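Local structure of phosphatidylinositide phosphatase SAC2 (Homo sapiens, 4XUU) at the interface of chains A and B. The protein dephosphorylates phosphoinositides, mainly phosphatidylinositol 4-phosphate at the 4-position, probably in endocytic recycling, and forms a homodimer, here represented by its hSac2 domain. Residues are numbered along the deposited sequence; one frame, centred on the assembly and turned at random. Chains: chain A/B, Phosphatidylinositide phosphatase SAC2.

Contact 1: the interface of chains A and B. Residues chain A 19, 50, 73; chain B 8, 12.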
# COMPACT_ATOMS: atom_id res chain seq x y z
N LEU A 19 30.68 -1.80 -11.98
CA LEU A 19 29.85 -2.30 -10.89
C LEU A 19 29.18 -3.65 -11.19
O LEU A 19 29.07 -4.50 -10.31
CB LEU A 19 28.78 -1.26 -10.53
CG LEU A 19 28.06 -1.35 -9.17
CD1 LEU A 19 29.04 -1.23 -8.02
CD2 LEU A 19 26.99 -0.28 -9.07
N LEU A 50 24.37 -2.67 1.75
CA LEU A 50 24.06 -2.17 0.42
C LEU A 50 23.33 -3.26 -0.38
O LEU A 50 23.81 -4.39 -0.49
CB LEU A 50 25.32 -1.69 -0.31
CG LEU A 50 25.12 -1.12 -1.72
CD1 LEU A 50 24.42 0.25 -1.71
CD2 LEU A 50 26.43 -1.04 -2.48
N TYR A 73 30.17 -10.09 0.83
CA TYR A 73 29.63 -9.73 -0.48
C TYR A 73 29.02 -10.93 -1.18
O TYR A 73 29.62 -12.00 -1.23
CB TYR A 73 30.74 -9.11 -1.35
CG TYR A 73 30.34 -8.83 -2.78
CD1 TYR A 73 30.46 -9.82 -3.76
CD2 TYR A 73 29.86 -7.58 -3.16
CE1 TYR A 73 30.10 -9.57 -5.08
CE2 TYR A 73 29.50 -7.32 -4.48
CZ TYR A 73 29.62 -8.32 -5.43
OH TYR A 73 29.27 -8.07 -6.74
N ILE B 8 36.55 -6.75 -5.69
CA ILE B 8 35.23 -6.15 -5.97
C ILE B 8 34.74 -5.29 -4.80
O ILE B 8 34.04 -4.30 -5.00
CB ILE B 8 34.17 -7.21 -6.42
CG1 ILE B 8 32.91 -6.53 -6.98
CG2 ILE B 8 33.78 -8.15 -5.29
CD1 ILE B 8 33.01 -6.13 -8.45
N LEU B 12 34.09 -1.21 -4.72
CA LEU B 12 32.86 -0.62 -4.20
C LEU B 12 33.15 0.53 -3.23
O LEU B 12 32.52 1.58 -3.30
CB LEU B 12 32.00 -1.67 -3.50
CG LEU B 12 30.97 -2.46 -4.31
CD1 LEU B 12 30.75 -3.83 -3.68
CD2 LEU B 12 29.66 -1.70 -4.40
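B:Leu12 meets A:Leu19, A:Leu50 and A:Tyr73 with the two branches of one forked side chain, a compact instance of how a helix of one subunit can be seated on its partner in a homodimer. Among aliphatic contacts, the CD2 methyl does the work. It packs against CD1 of A:Leu19 at 3.7 Å and against CD2 of A:Leu50 at 3.8 Å, and so bridges a helix end and a strand of the opposite chain. The side chains of B:Leu12 and A:Leu19 run nearly perpendicular, meeting by their methyl ends.

Contacts to the aromatic ring form a second group. The other methyl of B:Leu12, CD1, reaches the CD2–CE2 side of A:Tyr73 and lies 3.8 Å from CE2. B:Ile8 comes over one face of the same ring: its branch methyl CG2 stands 3.9 Å above the plane, close to the centre. The CG1 arm is turned toward the phenol end, with CG1 4.0 Å from the hydroxyl oxygen OH of A:Tyr73. In B:Ile8 this CG1 arm points away from the backbone N (chi1 -168°), which leaves CG2 between N and the carbonyl carbon, the branch offered to the ring. The tyrosine is thus met by two residues one helical turn apart, and the ring takes an isoleucine over its face and a leucine along its CD2–CE2 side.

In the fold, B:Ile8 and B:Leu12 belong to the N-terminal helix 4-19 of chain B. They lie across a surface of chain A made by strands 48-54 and 72-77, beside the C-terminal end of that chain's own helix 4-19, where A:Leu19 sits.

Contact 2: the interface of chains A and B. Residues chain A 5, 8-9, 12; chain B 61, 73, 169.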
# COMPACT_ATOMS: atom_id res chain seq x y z
N GLN A 5 33.69 19.07 -14.85
CA GLN A 5 32.46 18.38 -15.20
C GLN A 5 32.71 17.13 -16.04
O GLN A 5 32.07 16.09 -15.82
CB GLN A 5 31.50 19.33 -15.93
CG GLN A 5 30.06 18.83 -16.04
CD GLN A 5 29.36 18.73 -14.70
OE1 GLN A 5 28.49 19.54 -14.38
NE2 GLN A 5 29.75 17.76 -13.89
N ILE A 8 33.95 14.19 -13.88
CA ILE A 8 32.87 13.67 -13.03
C ILE A 8 31.95 12.75 -13.82
O ILE A 8 31.57 11.68 -13.34
CB ILE A 8 32.07 14.81 -12.34
CG1 ILE A 8 32.95 15.55 -11.33
CG2 ILE A 8 30.84 14.25 -11.63
CD1 ILE A 8 32.37 16.87 -10.84
N SER A 9 31.60 13.17 -15.03
CA SER A 9 30.77 12.37 -15.93
C SER A 9 31.45 11.07 -16.34
O SER A 9 30.82 10.02 -16.39
CB SER A 9 30.40 13.18 -17.18
OG SER A 9 29.67 14.34 -16.83
N LEU A 12 31.57 8.54 -13.55
CA LEU A 12 30.23 8.00 -13.34
C LEU A 12 29.93 6.84 -14.29
O LEU A 12 29.48 5.78 -13.84
CB LEU A 12 29.19 9.10 -13.51
CG LEU A 12 28.11 9.26 -12.43
CD1 LEU A 12 27.08 10.26 -12.90
CD2 LEU A 12 27.44 7.95 -12.08
N ALA B 61 21.73 12.25 -13.98
CA ALA B 61 22.72 12.11 -15.05
C ALA B 61 22.11 11.48 -16.29
O ALA B 61 21.55 10.38 -16.24
CB ALA B 61 23.90 11.30 -14.57
N TYR B 73 24.98 16.21 -16.62
CA TYR B 73 25.12 15.80 -15.22
C TYR B 73 24.76 16.95 -14.28
O TYR B 73 25.09 18.11 -14.54
CB TYR B 73 26.55 15.30 -14.95
CG TYR B 73 26.90 15.10 -13.50
CD1 TYR B 73 27.32 16.18 -12.71
CD2 TYR B 73 26.82 13.85 -12.90
CE1 TYR B 73 27.64 16.01 -11.37
CE2 TYR B 73 27.15 13.66 -11.56
CZ TYR B 73 27.56 14.75 -10.80
OH TYR B 73 27.89 14.59 -9.48
N ILE B 169 28.04 21.11 -10.73
CA ILE B 169 28.92 20.31 -9.88
C ILE B 169 28.37 20.28 -8.45
O ILE B 169 28.35 19.24 -7.79
CB ILE B 169 30.38 20.85 -9.89
CG1 ILE B 169 30.99 20.78 -11.30
CG2 ILE B 169 31.26 20.09 -8.91
CD1 ILE B 169 30.83 22.04 -12.12
OXT ILE B 169 27.93 21.31 -7.92
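The hydroxyl OG of A:Ser9 hydrogen-bonds to the carbonyl oxygen O of A:Gln5 at 3.1 Å, one turn earlier in the same helix and facing B:Tyr73. The donor stands above the carbonyl plane, 35° out of it, and the bond turns the serine oxygen back onto its own helix. OG also lies beside CB of B:Tyr73, so the serine both bonds within its helix and touches the partner.

The ring of B:Tyr73 is the main element on the other chain, illustrating how one aromatic residue can receive several side chains from successive turns of a helix. A:Ile8 drops its CG2 methyl onto a face in a CH-pi contact, 3.7 Å from the ring centroid and displaced toward the rim on the phenol side. CG2 lies opposite the backbone N, while CG1 lies beside N (chi1 -67°) and carries CD1 outward to CG2 of B:Ile169, 3.9 Å away. A:Leu12 brings CD1 to the CD2–CE2 side of the ring, 3.6 Å from CD2, and the same methyl touches CB of B:Ala61 at 3.7 Å. By the ring's CD1, across from A:Leu12 but on the same face as A:Ile8, lies the amide of A:Gln5, whose plane is inclined 63° to the aromatic plane. A bend at chi2 swings this amide toward the tyrosine, with CD 3.8 Å from CD1 of B:Tyr73.

All four chain A residues come from the N-terminal helix 4-19. It rests on strands 57-63 and 72-77 of chain B, and the C-terminal residue B:Ile169 meets the outer arm of A:Ile8 at the edge of the patch.

Contacts 1 and 2 lie about 21 Å apart, measured between the centres of their C-alpha atoms, and use the same elements with the chains exchanged: helix 4-19 of one copy crosses to strand 72-77 of the other. Ile8, Leu12 and Tyr73 recur in both, as expected of a two-fold interface. The surroundings sampled differ, with Leu19 and Leu50 in contact 1 and Gln5, Ser9, Ala61 and Ile169 in contact 2. Reciprocal packing of each N-terminal helix on the other copy joins the two hSac2 domains at two separated places, consistent with the homodimer that the protein forms.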